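PDB 2ZXR: single-stranded DNA specific exonuclease RecJ from Thermus thermophilus, which degrades single-stranded DNA from the 5' end toward the 3' end, using divalent metal ions, and has no detectable activity on single-stranded RNA. Local coordinates for residues R230-K234 with L449-Y453; S371-I375 with D423-E427; L480-L484 with L499-V505; E557-P562 with L587-P593. Residue numbers count along the deposited sequence, not the author numbering.

Interaction 1 (R230-K234 with L449-Y453); sequences RALVK and LLEPY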
loop_
_atom_site.group_PDB
_atom_site.type_symbol
_atom_site.label_atom_id
_atom_site.label_comp_id
_atom_site.label_asym_id
_atom_site.label_seq_id
_atom_site.Cartn_x
_atom_site.Cartn_y
_atom_site.Cartn_z
ATOM N N ARG A 230 -6.084 0.357 12.429
ATOM C CA ARG A 230 -7.234 0.608 11.535
ATOM C C ARG A 230 -8.396 1.207 12.312
ATOM O O ARG A 230 -9.062 2.126 11.846
ATOM C CB ARG A 230 -7.755 -0.680 10.857
ATOM C CG ARG A 230 -9.240 -0.522 10.312
ATOM C CD ARG A 230 -9.880 -1.801 9.625
ATOM N NE ARG A 230 -9.483 -1.691 8.242
ATOM C CZ ARG A 230 -10.257 -1.466 7.193
ATOM N NH1 ARG A 230 -11.584 -1.353 7.256
ATOM N NH2 ARG A 230 -9.640 -1.207 6.063
ATOM N N ALA A 231 -8.664 0.667 13.494
ATOM C CA ALA A 231 -9.774 1.155 14.292
ATOM C C ALA A 231 -9.532 2.591 14.753
ATOM O O ALA A 231 -10.457 3.408 14.768
ATOM C CB ALA A 231 -9.978 0.252 15.508
ATOM N N LEU A 232 -8.286 2.891 15.121
ATOM C CA LEU A 232 -7.948 4.222 15.606
ATOM C C LEU A 232 -8.126 5.244 14.503
ATOM O O LEU A 232 -8.745 6.310 14.714
ATOM C CB LEU A 232 -6.507 4.262 16.134
ATOM C CG LEU A 232 -6.061 5.673 16.581
ATOM C CD1 LEU A 232 -6.761 6.051 17.903
ATOM C CD2 LEU A 232 -4.590 5.705 16.753
ATOM N N VAL A 233 -7.610 4.916 13.322
ATOM C CA VAL A 233 -7.713 5.819 12.183
ATOM C C VAL A 233 -9.185 6.034 11.763
ATOM O O VAL A 233 -9.594 7.151 11.499
ATOM C CB VAL A 233 -6.814 5.298 11.009
ATOM C CG1 VAL A 233 -7.137 6.015 9.699
ATOM C CG2 VAL A 233 -5.317 5.535 11.399
ATOM N N LYS A 234 -9.987 4.980 11.737
ATOM C CA LYS A 234 -11.384 5.166 11.362
ATOM C C LYS A 234 -12.034 6.164 12.336
ATOM O O LYS A 234 -12.703 7.101 11.918
ATOM C CB LYS A 234 -12.135 3.831 11.375
ATOM C CG LYS A 234 -11.695 2.853 10.252
ATOM C CD LYS A 234 -12.276 1.418 10.484
ATOM C CE LYS A 234 -13.618 1.216 9.806
ATOM N NZ LYS A 234 -13.413 0.660 8.405
ATOM N N LEU A 449 -15.423 -0.736 1.605
ATOM C CA LEU A 449 -15.243 -1.151 2.987
ATOM C C LEU A 449 -13.789 -1.378 3.402
ATOM O O LEU A 449 -13.494 -1.420 4.587
ATOM C CB LEU A 449 -16.056 -2.422 3.263
ATOM C CG LEU A 449 -17.554 -2.158 3.469
ATOM C CD1 LEU A 449 -17.717 -1.209 4.661
ATOM C CD2 LEU A 449 -18.175 -1.550 2.195
ATOM N N LEU A 450 -12.902 -1.528 2.420
ATOM C CA LEU A 450 -11.486 -1.753 2.675
ATOM C C LEU A 450 -10.803 -0.543 3.284
ATOM O O LEU A 450 -9.728 -0.648 3.878
ATOM C CB LEU A 450 -10.767 -2.108 1.372
ATOM C CG LEU A 450 -10.721 -3.595 1.025
ATOM C CD1 LEU A 450 -10.155 -3.780 -0.390
ATOM C CD2 LEU A 450 -9.866 -4.317 2.072
ATOM N N GLU A 451 -11.411 0.616 3.100
ATOM C CA GLU A 451 -10.837 1.834 3.624
ATOM C C GLU A 451 -10.892 1.847 5.141
ATOM O O GLU A 451 -11.770 1.224 5.749
ATOM C CB GLU A 451 -11.585 3.011 3.064
ATOM C CG GLU A 451 -11.550 3.027 1.570
ATOM C CD GLU A 451 -11.996 4.352 1.034
ATOM O OE1 GLU A 451 -11.129 5.240 0.858
ATOM O OE2 GLU A 451 -13.220 4.509 0.802
ATOM N N PRO A 452 -9.970 2.593 5.773
ATOM C CA PRO A 452 -8.922 3.404 5.131
ATOM C C PRO A 452 -7.718 2.673 4.520
ATOM O O PRO A 452 -7.124 1.786 5.154
ATOM C CB PRO A 452 -8.494 4.338 6.250
ATOM C CG PRO A 452 -8.577 3.421 7.458
ATOM C CD PRO A 452 -9.895 2.689 7.242
ATOM N N TYR A 453 -7.379 3.049 3.283
ATOM C CA TYR A 453 -6.216 2.511 2.578
ATOM C C TYR A 453 -4.968 3.184 3.138
ATOM O O TYR A 453 -4.989 4.369 3.514
ATOM C CB TYR A 453 -6.257 2.818 1.066
ATOM C CG TYR A 453 -7.324 2.058 0.307
ATOM C CD1 TYR A 453 -7.422 0.674 0.427
ATOM C CD2 TYR A 453 -8.247 2.725 -0.498
ATOM C CE1 TYR A 453 -8.404 -0.027 -0.229
ATOM C CE2 TYR A 453 -9.245 2.031 -1.169
ATOM C CZ TYR A 453 -9.309 0.645 -1.029
ATOM O OH TYR A 453 -10.230 -0.088 -1.729
HETATM O O HOH W 1 -7.085 0.133 7.323
HETATM O O HOH W 2 -14.875 -0.813 6.840
#
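Arg230, on helix 227-239, stretches its long side chain to the backbone carbonyls of residues 449-451. Its NH1 donates a hydrogen bond to Leu449 O (3.3 Å), and NH1 also bonds Leu46 O; a flat guanidinium with five N-H groups suits such a cluster of acceptors. Water 1 extends the link, donating to Pro452 O (2.7 Å) and accepting a weak bond from Arg230 NH2 (3.1 Å). One turn of helix later, Val233 directs its CA-CB bond at the loop and sets CG1 3.7 Å from Pro452 CG, a small branched residue against a rigid ring. The cis peptide before Pro452 belongs to the bend that presents this ring. Lys234 works twice: its CG lies 3.5 Å from Pro452 CD, while NZ makes a weak hydrogen bond to Glu451 O (3.2 Å), binds Leu46 O and reaches Leu449 O through water 2. The contact thus joins the helix to a loop in the RecJ OB domain. Behind it, Val233 packs on Thr218 and Ile219 of helix 211-220, about 10 Å from the side chain of the metal ligand Asp221, whereas Leu449 and Leu450 rest on helix 29-37.

Interaction 2 (S371-I375 with D423-E427); sequences SLAPI and DPVRE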
loop_
_atom_site.group_PDB
_atom_site.type_symbol
_atom_site.label_atom_id
_atom_site.label_comp_id
_atom_site.label_asym_id
_atom_site.label_seq_id
_atom_site.Cartn_x
_atom_site.Cartn_y
_atom_site.Cartn_z
ATOM N N SER A 371 16.813 3.113 1.139
ATOM C CA SER A 371 17.165 1.905 0.433
ATOM C C SER A 371 15.938 1.026 0.230
ATOM O O SER A 371 14.831 1.356 0.677
ATOM C CB SER A 371 18.230 1.127 1.218
ATOM O OG SER A 371 18.778 0.070 0.431
ATOM N N LEU A 372 16.151 -0.103 -0.440
ATOM C CA LEU A 372 15.070 -1.039 -0.730
ATOM C C LEU A 372 15.669 -2.388 -1.034
ATOM O O LEU A 372 16.875 -2.589 -0.942
ATOM C CB LEU A 372 14.325 -0.615 -2.001
ATOM C CG LEU A 372 15.051 -0.875 -3.340
ATOM C CD1 LEU A 372 14.107 -0.552 -4.512
ATOM C CD2 LEU A 372 16.326 -0.009 -3.467
ATOM N N ALA A 373 14.785 -3.300 -1.414
ATOM C CA ALA A 373 15.154 -4.625 -1.897
ATOM C C ALA A 373 16.003 -5.452 -0.989
ATOM O O ALA A 373 15.660 -5.609 0.197
ATOM C CB ALA A 373 15.814 -4.468 -3.216
ATOM N N PRO A 374 17.109 -6.029 -1.507
ATOM C CA PRO A 374 17.818 -6.792 -0.489
ATOM C C PRO A 374 18.920 -5.947 0.127
ATOM O O PRO A 374 19.809 -6.471 0.782
ATOM C CB PRO A 374 18.369 -7.965 -1.278
ATOM C CG PRO A 374 18.785 -7.304 -2.561
ATOM C CD PRO A 374 17.594 -6.402 -2.856
ATOM N N ILE A 375 18.886 -4.637 -0.088
ATOM C CA ILE A 375 19.949 -3.832 0.493
ATOM C C ILE A 375 19.505 -3.023 1.676
ATOM O O ILE A 375 18.679 -2.116 1.561
ATOM C CB ILE A 375 20.584 -2.900 -0.521
ATOM C CG1 ILE A 375 21.089 -3.717 -1.707
ATOM C CG2 ILE A 375 21.744 -2.142 0.134
ATOM C CD1 ILE A 375 21.665 -2.871 -2.776
ATOM N N ASP A 423 20.343 -7.011 -8.074
ATOM C CA ASP A 423 19.656 -5.740 -8.294
ATOM C C ASP A 423 18.279 -5.740 -7.643
ATOM O O ASP A 423 17.612 -6.776 -7.569
ATOM C CB ASP A 423 19.485 -5.477 -9.787
ATOM C CG ASP A 423 20.800 -5.195 -10.475
ATOM O OD1 ASP A 423 20.834 -5.240 -11.726
ATOM O OD2 ASP A 423 21.789 -4.916 -9.757
ATOM N N PRO A 424 17.848 -4.578 -7.128
ATOM C CA PRO A 424 16.514 -4.536 -6.505
ATOM C C PRO A 424 15.466 -4.655 -7.623
ATOM O O PRO A 424 15.718 -4.224 -8.749
ATOM C CB PRO A 424 16.475 -3.147 -5.851
ATOM C CG PRO A 424 17.948 -2.852 -5.567
ATOM C CD PRO A 424 18.623 -3.358 -6.825
ATOM N N VAL A 425 14.307 -5.235 -7.308
ATOM C CA VAL A 425 13.206 -5.368 -8.267
ATOM C C VAL A 425 11.906 -4.877 -7.629
ATOM O O VAL A 425 11.705 -5.033 -6.426
ATOM C CB VAL A 425 12.995 -6.844 -8.718
ATOM C CG1 VAL A 425 14.204 -7.319 -9.497
ATOM C CG2 VAL A 425 12.735 -7.744 -7.492
ATOM N N ARG A 426 11.031 -4.282 -8.436
ATOM C CA ARG A 426 9.749 -3.772 -7.946
ATOM C C ARG A 426 8.642 -4.730 -8.382
ATOM O O ARG A 426 8.650 -5.238 -9.504
ATOM C CB ARG A 426 9.481 -2.360 -8.511
ATOM C CG ARG A 426 8.120 -1.764 -8.138
ATOM C CD ARG A 426 8.093 -0.219 -8.175
ATOM N NE ARG A 426 8.131 0.363 -9.522
ATOM C CZ ARG A 426 7.098 0.402 -10.370
ATOM N NH1 ARG A 426 7.242 0.954 -11.575
ATOM N NH2 ARG A 426 5.912 -0.101 -10.017
ATOM N N GLU A 427 7.718 -5.015 -7.479
ATOM C CA GLU A 427 6.597 -5.884 -7.818
ATOM C C GLU A 427 5.301 -5.070 -7.870
ATOM O O GLU A 427 5.139 -4.114 -7.117
ATOM C CB GLU A 427 6.417 -7.000 -6.793
ATOM C CG GLU A 427 5.019 -7.626 -6.903
ATOM C CD GLU A 427 4.801 -8.845 -6.028
ATOM O OE1 GLU A 427 5.430 -9.898 -6.303
ATOM O OE2 GLU A 427 3.993 -8.751 -5.069
#
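A type II' beta turn, Leu372 to Ile375, meets the loop that leads into strand 426-433; the turn follows strand 366-370 in the DHHA1 domain. Asp423 opens the second segment with its CA-CB bond directed away from the turn, and its carboxylate is paired with Arg357 in a salt bridge, a fitting role for an acidic residue at the edge of an apolar patch. Pro424 is the centre of the contact. Its compact ring points at the turn and is bordered by three residues: Leu372, with CG 3.7 Å from Pro424 CB; Ala373, whose CA is 4.8 Å from the CA of Pro424, and whose small side chain adds little bulk there; and Pro374, whose CD comes to 4.2 Å from Pro424 CA. No hydrogen bond crosses between the segments; the ring has no N-H to offer, and Pro424 O is instead taken by Arg4. With Val425 the CA-CB bond turns away from the turn, the side chain touching Arg6, and at Arg426 the chain enters the sheet beside strand 5-9 through backbone bonds to Arg4 and Arg6. The turn holds its own shape: Ile375 N donates to Leu372 O at 3.0 Å, Ala373 takes the positive phi of the first corner, and Ser371 OG gives a very short bond, 2.5 Å, to Ile375 O.

Interaction 3 (L480-L484 with L499-V505); sequences LAFRL and LPPEVEV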
loop_
_atom_site.group_PDB
_atom_site.type_symbol
_atom_site.label_atom_id
_atom_site.label_comp_id
_atom_site.label_asym_id
_atom_site.label_seq_id
_atom_site.Cartn_x
_atom_site.Cartn_y
_atom_site.Cartn_z
ATOM N N LEU A 480 -2.769 10.856 -21.298
ATOM C CA LEU A 480 -3.683 10.385 -22.344
ATOM C C LEU A 480 -4.826 9.514 -21.808
ATOM O O LEU A 480 -4.918 9.234 -20.601
ATOM C CB LEU A 480 -2.915 9.599 -23.417
ATOM C CG LEU A 480 -2.340 8.208 -23.109
ATOM C CD1 LEU A 480 -3.433 7.172 -23.222
ATOM C CD2 LEU A 480 -1.232 7.860 -24.099
ATOM N N ALA A 481 -5.685 9.076 -22.722
ATOM C CA ALA A 481 -6.820 8.246 -22.370
ATOM C C ALA A 481 -7.184 7.331 -23.526
ATOM O O ALA A 481 -7.075 7.713 -24.690
ATOM C CB ALA A 481 -7.999 9.121 -22.008
ATOM N N PHE A 482 -7.611 6.118 -23.204
ATOM C CA PHE A 482 -8.000 5.148 -24.223
ATOM C C PHE A 482 -8.948 4.124 -23.617
ATOM O O PHE A 482 -9.281 4.209 -22.430
ATOM C CB PHE A 482 -6.760 4.461 -24.806
ATOM C CG PHE A 482 -5.961 3.699 -23.803
ATOM C CD1 PHE A 482 -6.199 2.347 -23.585
ATOM C CD2 PHE A 482 -4.984 4.342 -23.046
ATOM C CE1 PHE A 482 -5.476 1.643 -22.625
ATOM C CE2 PHE A 482 -4.257 3.652 -22.085
ATOM C CZ PHE A 482 -4.504 2.299 -21.874
ATOM N N ARG A 483 -9.385 3.162 -24.423
ATOM C CA ARG A 483 -10.313 2.154 -23.937
ATOM C C ARG A 483 -9.881 0.721 -24.119
ATOM O O ARG A 483 -9.265 0.367 -25.123
ATOM C CB ARG A 483 -11.681 2.326 -24.603
ATOM C CG ARG A 483 -12.491 3.463 -24.045
ATOM C CD ARG A 483 -13.973 3.183 -24.206
ATOM N NE ARG A 483 -14.768 4.004 -23.296
ATOM C CZ ARG A 483 -14.762 5.334 -23.293
ATOM N NH1 ARG A 483 -14.001 6.001 -24.161
ATOM N NH2 ARG A 483 -15.507 5.998 -22.416
ATOM N N LEU A 484 -10.220 -0.107 -23.138
ATOM C CA LEU A 484 -9.918 -1.529 -23.200
ATOM C C LEU A 484 -11.208 -2.254 -22.853
ATOM O O LEU A 484 -11.693 -2.164 -21.713
ATOM C CB LEU A 484 -8.825 -1.926 -22.202
ATOM C CG LEU A 484 -7.382 -1.499 -22.470
ATOM C CD1 LEU A 484 -6.489 -2.147 -21.424
ATOM C CD2 LEU A 484 -6.945 -1.922 -23.864
ATOM N N LEU A 499 0.490 3.886 -27.990
ATOM C CA LEU A 499 0.547 2.613 -27.296
ATOM C C LEU A 499 0.821 1.442 -28.234
ATOM O O LEU A 499 0.425 1.455 -29.405
ATOM C CB LEU A 499 -0.774 2.361 -26.559
ATOM C CG LEU A 499 -1.271 3.377 -25.524
ATOM C CD1 LEU A 499 -0.132 3.734 -24.578
ATOM C CD2 LEU A 499 -1.803 4.613 -26.215
ATOM N N PRO A 500 1.521 0.413 -27.737
ATOM C CA PRO A 500 1.766 -0.712 -28.640
ATOM C C PRO A 500 0.416 -1.268 -29.103
ATOM O O PRO A 500 -0.636 -0.892 -28.570
ATOM C CB PRO A 500 2.572 -1.689 -27.779
ATOM C CG PRO A 500 2.334 -1.237 -26.356
ATOM C CD PRO A 500 2.237 0.251 -26.464
ATOM N N PRO A 501 0.421 -2.152 -30.115
ATOM C CA PRO A 501 -0.848 -2.711 -30.603
ATOM C C PRO A 501 -1.651 -3.431 -29.517
ATOM O O PRO A 501 -2.882 -3.497 -29.566
ATOM C CB PRO A 501 -0.406 -3.630 -31.749
ATOM C CG PRO A 501 1.016 -3.978 -31.399
ATOM C CD PRO A 501 1.573 -2.696 -30.857
ATOM N N GLU A 502 -0.939 -3.971 -28.539
ATOM C CA GLU A 502 -1.566 -4.655 -27.424
ATOM C C GLU A 502 -0.897 -4.199 -26.142
ATOM O O GLU A 502 0.338 -4.111 -26.066
ATOM C CB GLU A 502 -1.407 -6.165 -27.552
ATOM C CG GLU A 502 -2.651 -6.902 -28.012
ATOM C CD GLU A 502 -2.583 -8.370 -27.623
ATOM O OE1 GLU A 502 -3.515 -9.141 -27.952
ATOM O OE2 GLU A 502 -1.579 -8.747 -26.971
ATOM N N VAL A 503 -1.706 -3.924 -25.124
ATOM C CA VAL A 503 -1.174 -3.478 -23.842
ATOM C C VAL A 503 -1.724 -4.244 -22.648
ATOM O O VAL A 503 -2.729 -4.959 -22.730
ATOM C CB VAL A 503 -1.481 -1.980 -23.591
ATOM C CG1 VAL A 503 -0.827 -1.112 -24.647
ATOM C CG2 VAL A 503 -2.977 -1.763 -23.588
ATOM N N GLU A 504 -1.035 -4.085 -21.533
ATOM C CA GLU A 504 -1.434 -4.671 -20.267
ATOM C C GLU A 504 -1.467 -3.464 -19.342
ATOM O O GLU A 504 -0.604 -2.603 -19.432
ATOM C CB GLU A 504 -0.390 -5.668 -19.771
ATOM C CG GLU A 504 -0.812 -7.084 -19.958
ATOM C CD GLU A 504 0.219 -8.056 -19.494
ATOM O OE1 GLU A 504 -0.184 -9.213 -19.288
ATOM O OE2 GLU A 504 1.415 -7.681 -19.342
ATOM N N VAL A 505 -2.460 -3.397 -18.468
ATOM C CA VAL A 505 -2.587 -2.266 -17.551
ATOM C C VAL A 505 -2.873 -2.713 -16.133
ATOM O O VAL A 505 -3.736 -3.569 -15.925
ATOM C CB VAL A 505 -3.761 -1.348 -17.933
ATOM C CG1 VAL A 505 -3.927 -0.251 -16.849
ATOM C CG2 VAL A 505 -3.531 -0.727 -19.308
#
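Two strands cross at nearly a right angle, the short segments 480-484 and 503-505 making 97° between their directions, and face each other over a layer of apolar side chains, as in the closed beta barrel of an OB fold; both belong to the RecJ OB domain. The axes of these segments come no nearer than 9.9 Å, a gap filled by side chains. Strand 480-484 sends inward Leu480, Phe482 and Leu484, while Ala481 turns away. Facing them are Leu499, from the loop before the second strand, and Val503 and Val505 from that strand itself. Phe482 is the largest bump, and its flat ring enters the hollow bordered by those three: CZ stands 4.1 Å from Val505 CG2, which approaches the ring edge, CE1 is 4.3 Å from Val503 CG2, and CD2 is 4.5 Å from Leu499 CD2. On one flank Leu480 CD2 meets Leu499 CD2 at 3.9 Å. On the other, Leu484 packs on both valines, CD1 3.9 Å from Val505 CG2, CD1 and CD2 4.1 and 4.0 Å from Val503 CG2. The beta-branched valines give short, stiff knobs suited to a strand, whereas the longer leucines and phenylalanine span the gap. Leu464 of strand 462-466 and Leu527 of strand 517-528 help to line the same interior. No hydrogen bond joins the two segments, so cohesion comes from van der Waals contact and the hydrophobic effect.

Interaction 4 (E557-P562 with L587-P593); sequences EGVYVP and LWLGLPP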
loop_
_atom_site.group_PDB
_atom_site.type_symbol
_atom_site.label_atom_id
_atom_site.label_comp_id
_atom_site.label_asym_id
_atom_site.label_seq_id
_atom_site.Cartn_x
_atom_site.Cartn_y
_atom_site.Cartn_z
ATOM N N GLU A 557 -3.337 -38.072 -32.942
ATOM C CA GLU A 557 -2.924 -37.963 -31.549
ATOM C C GLU A 557 -4.083 -38.374 -30.628
ATOM O O GLU A 557 -5.236 -38.024 -30.872
ATOM C CB GLU A 557 -2.483 -36.522 -31.236
ATOM C CG GLU A 557 -1.837 -36.343 -29.854
ATOM C CD GLU A 557 -1.074 -35.018 -29.701
ATOM O OE1 GLU A 557 -0.526 -34.502 -30.708
ATOM O OE2 GLU A 557 -1.001 -34.502 -28.564
ATOM N N GLY A 558 -3.784 -39.158 -29.600
ATOM C CA GLY A 558 -4.828 -39.544 -28.672
ATOM C C GLY A 558 -5.433 -38.254 -28.129
ATOM O O GLY A 558 -4.698 -37.387 -27.648
ATOM N N VAL A 559 -6.757 -38.125 -28.227
ATOM C CA VAL A 559 -7.449 -36.921 -27.788
ATOM C C VAL A 559 -8.776 -37.091 -27.062
ATOM O O VAL A 559 -9.529 -38.048 -27.294
ATOM C CB VAL A 559 -7.722 -35.978 -28.968
ATOM C CG1 VAL A 559 -6.423 -35.620 -29.630
ATOM C CG2 VAL A 559 -8.656 -36.637 -29.968
ATOM N N TYR A 560 -9.058 -36.114 -26.206
ATOM C CA TYR A 560 -10.282 -36.080 -25.441
ATOM C C TYR A 560 -11.161 -34.913 -25.864
ATOM O O TYR A 560 -10.696 -33.779 -25.971
ATOM C CB TYR A 560 -9.963 -35.988 -23.943
ATOM C CG TYR A 560 -11.123 -35.526 -23.076
ATOM C CD1 TYR A 560 -11.110 -34.252 -22.500
ATOM C CD2 TYR A 560 -12.224 -36.361 -22.823
ATOM C CE1 TYR A 560 -12.158 -33.809 -21.684
ATOM C CE2 TYR A 560 -13.289 -35.929 -22.010
ATOM C CZ TYR A 560 -13.243 -34.648 -21.443
ATOM O OH TYR A 560 -14.262 -34.189 -20.641
ATOM N N VAL A 561 -12.425 -35.215 -26.141
ATOM C CA VAL A 561 -13.423 -34.213 -26.505
ATOM C C VAL A 561 -14.550 -34.481 -25.502
ATOM O O VAL A 561 -15.117 -35.582 -25.468
ATOM C CB VAL A 561 -13.995 -34.418 -27.935
ATOM C CG1 VAL A 561 -15.053 -33.356 -28.233
ATOM C CG2 VAL A 561 -12.886 -34.343 -28.967
ATOM N N PRO A 562 -14.882 -33.490 -24.663
ATOM C CA PRO A 562 -15.952 -33.681 -23.668
ATOM C C PRO A 562 -17.336 -34.046 -24.215
ATOM O O PRO A 562 -17.717 -33.620 -25.308
ATOM C CB PRO A 562 -15.960 -32.352 -22.903
ATOM C CG PRO A 562 -15.444 -31.378 -23.891
ATOM C CD PRO A 562 -14.328 -32.131 -24.589
ATOM N N LEU A 587 -3.955 -34.754 -24.935
ATOM C CA LEU A 587 -4.457 -33.574 -25.650
ATOM C C LEU A 587 -5.955 -33.422 -25.409
ATOM O O LEU A 587 -6.706 -34.381 -25.586
ATOM C CB LEU A 587 -4.214 -33.718 -27.154
ATOM C CG LEU A 587 -4.686 -32.527 -27.978
ATOM C CD1 LEU A 587 -3.714 -31.359 -27.729
ATOM C CD2 LEU A 587 -4.744 -32.880 -29.466
ATOM N N TRP A 588 -6.396 -32.229 -25.016
ATOM C CA TRP A 588 -7.824 -32.016 -24.742
ATOM C C TRP A 588 -8.379 -30.933 -25.633
ATOM O O TRP A 588 -7.694 -29.950 -25.932
ATOM C CB TRP A 588 -8.056 -31.605 -23.268
ATOM C CG TRP A 588 -7.678 -32.622 -22.191
ATOM C CD1 TRP A 588 -7.287 -33.926 -22.371
ATOM C CD2 TRP A 588 -7.711 -32.413 -20.769
ATOM N NE1 TRP A 588 -7.075 -34.539 -21.145
ATOM C CE2 TRP A 588 -7.326 -33.629 -20.151
ATOM C CE3 TRP A 588 -8.026 -31.315 -19.959
ATOM C CZ2 TRP A 588 -7.247 -33.771 -18.758
ATOM C CZ3 TRP A 588 -7.948 -31.463 -18.566
ATOM C CH2 TRP A 588 -7.563 -32.679 -17.989
ATOM N N LEU A 589 -9.623 -31.100 -26.057
ATOM C CA LEU A 589 -10.256 -30.113 -26.916
ATOM C C LEU A 589 -11.362 -29.412 -26.142
ATOM O O LEU A 589 -12.127 -28.642 -26.700
ATOM C CB LEU A 589 -10.845 -30.798 -28.145
ATOM C CG LEU A 589 -9.844 -31.510 -29.048
ATOM C CD1 LEU A 589 -10.578 -32.124 -30.243
ATOM C CD2 LEU A 589 -8.794 -30.516 -29.531
ATOM N N GLY A 590 -11.442 -29.703 -24.848
ATOM C CA GLY A 590 -12.465 -29.114 -24.025
ATOM C C GLY A 590 -12.114 -29.445 -22.599
ATOM O O GLY A 590 -11.079 -30.076 -22.336
ATOM N N LEU A 591 -12.984 -29.037 -21.681
ATOM C CA LEU A 591 -12.749 -29.235 -20.264
ATOM C C LEU A 591 -13.517 -30.409 -19.676
ATOM O O LEU A 591 -14.721 -30.542 -19.894
ATOM C CB LEU A 591 -13.136 -27.953 -19.498
ATOM C CG LEU A 591 -12.565 -26.643 -20.042
ATOM C CD1 LEU A 591 -12.994 -25.476 -19.159
ATOM C CD2 LEU A 591 -11.058 -26.740 -20.093
ATOM N N PRO A 592 -12.830 -31.284 -18.930
ATOM C CA PRO A 592 -13.619 -32.382 -18.375
ATOM C C PRO A 592 -14.565 -31.872 -17.279
ATOM O O PRO A 592 -14.396 -30.770 -16.745
ATOM C CB PRO A 592 -12.561 -33.362 -17.851
ATOM C CG PRO A 592 -11.323 -32.554 -17.722
ATOM C CD PRO A 592 -11.385 -31.544 -18.825
ATOM N N PRO A 593 -15.590 -32.664 -16.946
ATOM C CA PRO A 593 -16.543 -32.258 -15.911
ATOM C C PRO A 593 -15.965 -32.238 -14.498
ATOM O O PRO A 593 -16.321 -31.381 -13.686
ATOM C CB PRO A 593 -17.666 -33.280 -16.066
ATOM C CG PRO A 593 -16.918 -34.521 -16.500
ATOM C CD PRO A 593 -15.980 -33.953 -17.550
#
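Two backbone hydrogen bonds bind the segments: Tyr560 N donates to Leu587 O (3.0 Å, 161° at the hydrogen) and Leu589 N donates to Tyr560 O (2.9 Å, 154°). Tyr560 therefore reaches with N and O to the residues flanking Trp588, its partner in a parallel bridge, and the CA atoms of Tyr560 and Trp588 stand 4.8 Å apart. CA-H...O contacts supplement these bonds, with Trp588 CA 3.6 Å from Tyr560 O. The strands are neighbours in a five-stranded parallel sheet of the RecJ C-terminal domain, where 558-560 runs between 587-588 and 578-579; the chain leaves 558-560, passes through helix 566-573 and strand 578-579, then returns to 587-588. On one face of the sheet the edge of the Tyr560 ring is directed at the face of the Trp588 five-membered ring, a T-shaped pair with centroids 5.1 Å apart and planes at 71°; flat rings sharing a face can meet this way, and Trp588 NE1 is hydrogen-bonded to Pro582 O. On the other face Val559 packs against Leu587, its CG1 3.2 Å from Leu587 CD2. Past the paired strands Val561 CG2 touches Leu589 CD1 at 3.4 Å. Pro562 CD lies 3.6 Å from Gly590 CA, where a beta carbon would collide with the proline ring. Further out, Tyr560 CE1 meets Pro592 CD at 3.7 Å, and Pro592 in turn touches Trp654 of helix 643-655.

How the interactions relate
From the N terminus, the chain first opens interaction 1 at helix 227-239 and closes it only at 449-453, more than two hundred residues later, joining that helix to a loop in the OB domain. Nested inside this long loop is interaction 2, which ties a DHHA1 turn to the approach to strand 426-433. Interaction 3 follows in series, a short closure within the OB domain; it and interaction 2 both reach the same mixed sheet, although their nearest atoms are about 11 Å apart. Interaction 4 comes last, wholly within the C-terminal domain, its centre about 35 Å from that of interaction 3. None of the four touches another, and none cross along the chain.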